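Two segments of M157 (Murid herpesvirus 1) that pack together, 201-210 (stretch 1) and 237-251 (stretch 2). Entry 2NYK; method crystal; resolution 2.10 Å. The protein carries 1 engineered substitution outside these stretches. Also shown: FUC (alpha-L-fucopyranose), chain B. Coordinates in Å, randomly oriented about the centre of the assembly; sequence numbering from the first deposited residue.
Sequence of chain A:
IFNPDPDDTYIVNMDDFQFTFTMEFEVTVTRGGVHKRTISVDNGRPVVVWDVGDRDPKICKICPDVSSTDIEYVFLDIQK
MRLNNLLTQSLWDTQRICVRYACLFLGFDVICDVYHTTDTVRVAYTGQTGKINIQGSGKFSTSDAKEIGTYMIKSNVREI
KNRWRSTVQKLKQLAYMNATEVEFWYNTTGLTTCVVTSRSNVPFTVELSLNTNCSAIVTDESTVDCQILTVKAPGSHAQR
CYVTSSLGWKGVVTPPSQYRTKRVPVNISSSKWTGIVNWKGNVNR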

# COMPACT_ATOMS: atom_id res chain seq x y z
N ASN A 201 3.70 -2.25 4.92
CA ASN A 201 3.22 -2.16 3.54
C ASN A 201 4.18 -1.30 2.71
O ASN A 201 3.92 -1.02 1.55
CB ASN A 201 1.80 -1.59 3.47
CG ASN A 201 1.77 -0.09 3.79
OD1 ASN A 201 2.42 0.36 4.76
ND2 ASN A 201 1.06 0.70 2.96
N VAL A 202 5.27 -0.86 3.33
CA VAL A 202 6.26 -0.03 2.64
C VAL A 202 6.95 -0.88 1.57
O VAL A 202 7.39 -2.01 1.85
CB VAL A 202 7.30 0.56 3.65
CG1 VAL A 202 8.44 1.18 2.91
CG2 VAL A 202 6.63 1.62 4.56
N PRO A 203 6.98 -0.39 0.32
CA PRO A 203 7.67 -1.15 -0.71
C PRO A 203 9.18 -1.31 -0.50
O PRO A 203 9.85 -0.45 0.10
CB PRO A 203 7.34 -0.37 -2.00
CG PRO A 203 6.05 0.31 -1.69
CD PRO A 203 6.28 0.77 -0.27
N PHE A 204 9.71 -2.43 -0.95
CA PHE A 204 11.16 -2.65 -0.86
C PHE A 204 11.58 -3.66 -1.92
O PHE A 204 10.72 -4.35 -2.48
CB PHE A 204 11.56 -3.14 0.55
CG PHE A 204 11.03 -4.51 0.90
CD1 PHE A 204 11.79 -5.65 0.61
CD2 PHE A 204 9.78 -4.66 1.50
CE1 PHE A 204 11.28 -6.93 0.91
CE2 PHE A 204 9.27 -5.94 1.82
CZ PHE A 204 10.00 -7.05 1.54
N THR A 205 12.88 -3.74 -2.22
CA THR A 205 13.36 -4.71 -3.21
C THR A 205 14.46 -5.57 -2.62
O THR A 205 15.13 -5.17 -1.68
CB THR A 205 13.88 -4.03 -4.52
OG1 THR A 205 15.04 -3.25 -4.23
CG2 THR A 205 12.83 -3.15 -5.15
N VAL A 206 14.60 -6.79 -3.15
CA VAL A 206 15.59 -7.75 -2.69
C VAL A 206 16.44 -8.16 -3.90
O VAL A 206 15.90 -8.55 -4.96
CB VAL A 206 14.94 -8.99 -2.06
CG1 VAL A 206 16.01 -9.94 -1.48
CG2 VAL A 206 13.98 -8.59 -0.98
N GLU A 207 17.75 -8.03 -3.74
CA GLU A 207 18.70 -8.35 -4.81
C GLU A 207 19.86 -9.17 -4.26
O GLU A 207 20.39 -8.86 -3.19
CB GLU A 207 19.26 -7.06 -5.42
CG GLU A 207 18.19 -6.16 -6.02
CD GLU A 207 18.69 -4.75 -6.28
OE1 GLU A 207 19.45 -4.21 -5.42
OE2 GLU A 207 18.32 -4.18 -7.34
N LEU A 208 20.25 -10.21 -5.02
CA LEU A 208 21.45 -11.00 -4.74
C LEU A 208 22.67 -10.38 -5.42
O LEU A 208 22.54 -9.69 -6.43
CB LEU A 208 21.29 -12.45 -5.22
CG LEU A 208 20.24 -13.32 -4.51
CD1 LEU A 208 20.11 -14.70 -5.15
CD2 LEU A 208 20.51 -13.46 -3.02
N SER A 209 23.85 -10.63 -4.86
CA SER A 209 25.10 -10.15 -5.47
C SER A 209 25.55 -11.08 -6.60
O SER A 209 26.65 -11.66 -6.55
CB SER A 209 26.19 -10.02 -4.40
OG SER A 209 26.47 -11.29 -3.83
N LEU A 210 24.69 -11.23 -7.61
CA LEU A 210 24.95 -12.07 -8.79
C LEU A 210 26.06 -11.49 -9.68
O LEU A 210 25.77 -10.96 -10.78
CB LEU A 210 23.66 -12.25 -9.60
CG LEU A 210 22.58 -13.15 -8.98
CD1 LEU A 210 21.22 -12.97 -9.68
CD2 LEU A 210 23.03 -14.60 -9.02
C1 FUC B . 17.33 3.41 11.30
C2 FUC B . 17.41 2.55 10.04
C3 FUC B . 15.99 2.17 9.61
C4 FUC B . 15.19 3.44 9.32
C5 FUC B . 15.22 4.36 10.55
C6 FUC B . 14.55 5.71 10.29
O2 FUC B . 18.18 1.40 10.25
O3 FUC B . 16.02 1.27 8.52
O4 FUC B . 15.73 4.11 8.19
O5 FUC B . 16.55 4.57 11.04
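Stretch 2, residues 237-251: HAQRCYVTSSLGWKG

Stretch 2 lies beside stretch 1 as the neighbouring strand of an antiparallel sheet. Residues 204-208 and 241-245 are both extended; their N-to-C directions differ by 159°, and their axes approach to 4.7 Å, the spacing expected of paired strands. The CA atoms set the register: Phe204 faces Ser245 at 4.2 Å, Thr205 faces Thr244 at 5.2 Å, Val206 faces Val243 at 4.8 Å, Glu207 faces Tyr242 at 5.1 Å and Leu208 faces Cys241 at 4.6 Å. The wider pairs are the hydrogen-bonded ones. Thr205 N donates to Thr244 O (2.7 Å) and Thr244 N to Thr205 O (3.0 Å); Glu207 N donates to Tyr242 O (3.0 Å) and Tyr242 N to Glu207 O (2.7 Å), all with N-H...O angles of 161° or more. Beyond the strands, Ser246 N reaches Pro203 O (3.0 Å) and Ser209 N reaches Arg240 O (2.9 Å). After Ser245 the chain turns through Leu247 and Gly248, so that Gly251 N and Val243 O pair at 2.9 Å, leaving 241-245 between two strands.

Side chains alternate between the faces. Phe204, Val206, Leu208, Cys241, Val243 and Ser245 share one, where Val206 CG1 meets Cys241 SG at 3.5 Å, Phe204 CD1 meets Val243 CG1 at 4.1 Å and Leu208 CD2 meets Cys241 CB at 4.1 Å. Thr205, Glu207, Tyr242 and Thr244 occupy the other. There water 1 donates to Glu207 OE1 (2.9 Å) and lies 2.6 Å from Thr244 OG1, a hydrogen bond of undecided direction, so it links the two strands. Glu207 OE1 and Lys250 NZ, at 4.2 Å, are too far apart for a salt bridge. At the far end Ser209 OG accepts from Arg240 N (3.0 Å), while Ser209 CB sits at the edge of the Tyr242 ring, 3.9 Å from CE1.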

# COMPACT_ATOMS: atom_id res chain seq x y z
N HIS A 237 26.44 -18.66 -6.61
CA HIS A 237 27.22 -18.70 -5.37
C HIS A 237 27.34 -17.29 -4.79
O HIS A 237 28.36 -16.92 -4.21
CB HIS A 237 28.61 -19.31 -5.62
N ALA A 238 26.27 -16.51 -4.97
CA ALA A 238 26.19 -15.13 -4.48
C ALA A 238 26.36 -15.10 -2.97
O ALA A 238 25.81 -15.94 -2.24
CB ALA A 238 24.87 -14.48 -4.89
N GLN A 239 27.13 -14.12 -2.50
CA GLN A 239 27.55 -14.08 -1.10
C GLN A 239 26.82 -13.02 -0.28
O GLN A 239 26.96 -12.98 0.94
CB GLN A 239 29.08 -13.91 -0.98
CG GLN A 239 29.90 -15.07 -1.55
CD GLN A 239 29.62 -16.40 -0.86
OE1 GLN A 239 29.94 -16.59 0.32
NE2 GLN A 239 29.01 -17.33 -1.60
N ARG A 240 26.05 -12.17 -0.96
CA ARG A 240 25.33 -11.06 -0.33
C ARG A 240 23.88 -10.95 -0.83
O ARG A 240 23.61 -11.10 -2.02
CB ARG A 240 26.05 -9.74 -0.57
CG ARG A 240 27.34 -9.56 0.20
CD ARG A 240 28.41 -8.93 -0.66
NE ARG A 240 28.68 -9.77 -1.82
CZ ARG A 240 29.60 -9.52 -2.76
NH1 ARG A 240 30.37 -8.42 -2.70
NH2 ARG A 240 29.75 -10.37 -3.77
N CYS A 241 22.97 -10.72 0.11
CA CYS A 241 21.57 -10.40 -0.20
C CYS A 241 21.32 -8.99 0.28
O CYS A 241 21.51 -8.68 1.46
CB CYS A 241 20.61 -11.38 0.49
SG CYS A 241 18.87 -11.01 0.19
N TYR A 242 20.95 -8.12 -0.65
CA TYR A 242 20.68 -6.72 -0.37
C TYR A 242 19.18 -6.46 -0.27
O TYR A 242 18.37 -7.02 -1.02
CB TYR A 242 21.26 -5.83 -1.48
CG TYR A 242 22.77 -5.91 -1.59
CD1 TYR A 242 23.37 -6.95 -2.30
CD2 TYR A 242 23.59 -4.96 -0.99
CE1 TYR A 242 24.76 -7.04 -2.42
CE2 TYR A 242 24.99 -5.04 -1.10
CZ TYR A 242 25.56 -6.09 -1.81
OH TYR A 242 26.93 -6.19 -1.93
N VAL A 243 18.83 -5.60 0.68
CA VAL A 243 17.46 -5.19 0.86
C VAL A 243 17.42 -3.68 0.80
O VAL A 243 18.03 -3.01 1.62
CB VAL A 243 16.91 -5.65 2.21
CG1 VAL A 243 15.46 -5.21 2.35
CG2 VAL A 243 17.06 -7.17 2.38
N THR A 244 16.66 -3.16 -0.15
CA THR A 244 16.55 -1.71 -0.33
C THR A 244 15.11 -1.30 -0.11
O THR A 244 14.20 -1.80 -0.79
CB THR A 244 17.05 -1.26 -1.74
OG1 THR A 244 18.32 -1.87 -2.01
CG2 THR A 244 17.17 0.26 -1.81
N SER A 245 14.92 -0.38 0.83
CA SER A 245 13.61 0.11 1.22
C SER A 245 13.25 1.49 0.64
O SER A 245 14.08 2.39 0.61
CB SER A 245 13.53 0.18 2.74
OG SER A 245 12.30 0.75 3.15
N SER A 246 12.00 1.62 0.20
CA SER A 246 11.42 2.92 -0.23
C SER A 246 11.54 3.97 0.87
O SER A 246 11.54 5.17 0.60
CB SER A 246 9.95 2.75 -0.59
OG SER A 246 9.85 2.10 -1.85
N LEU A 247 11.65 3.50 2.11
CA LEU A 247 11.78 4.36 3.28
C LEU A 247 13.10 5.13 3.24
O LEU A 247 13.25 6.14 3.91
CB LEU A 247 11.67 3.50 4.55
CG LEU A 247 11.25 4.15 5.87
CD1 LEU A 247 9.82 4.65 5.82
CD2 LEU A 247 11.43 3.17 7.00
N GLY A 248 14.04 4.65 2.42
CA GLY A 248 15.31 5.33 2.19
C GLY A 248 16.51 4.64 2.80
O GLY A 248 17.48 5.31 3.17
N TRP A 249 16.48 3.31 2.91
CA TRP A 249 17.61 2.56 3.45
C TRP A 249 17.99 1.32 2.65
O TRP A 249 17.17 0.77 1.90
CB TRP A 249 17.40 2.21 4.94
CG TRP A 249 16.25 1.24 5.26
CD1 TRP A 249 15.02 1.57 5.73
CD2 TRP A 249 16.28 -0.19 5.16
NE1 TRP A 249 14.26 0.43 5.93
CE2 TRP A 249 15.01 -0.67 5.59
CE3 TRP A 249 17.24 -1.13 4.75
CZ2 TRP A 249 14.69 -2.03 5.60
CZ3 TRP A 249 16.91 -2.48 4.77
CH2 TRP A 249 15.64 -2.92 5.19
N LYS A 250 19.24 0.90 2.82
CA LYS A 250 19.78 -0.29 2.15
C LYS A 250 20.60 -1.09 3.15
O LYS A 250 21.41 -0.53 3.88
CB LYS A 250 20.61 0.09 0.93
CG LYS A 250 20.87 -1.07 -0.03
CD LYS A 250 21.39 -0.60 -1.39
CE LYS A 250 21.76 -1.80 -2.24
NZ LYS A 250 22.07 -1.42 -3.65
N GLY A 251 20.38 -2.40 3.20
CA GLY A 251 21.09 -3.25 4.14
C GLY A 251 21.53 -4.52 3.45
O GLY A 251 21.05 -4.84 2.36
O HOH W 1 17.93 -4.32 -2.91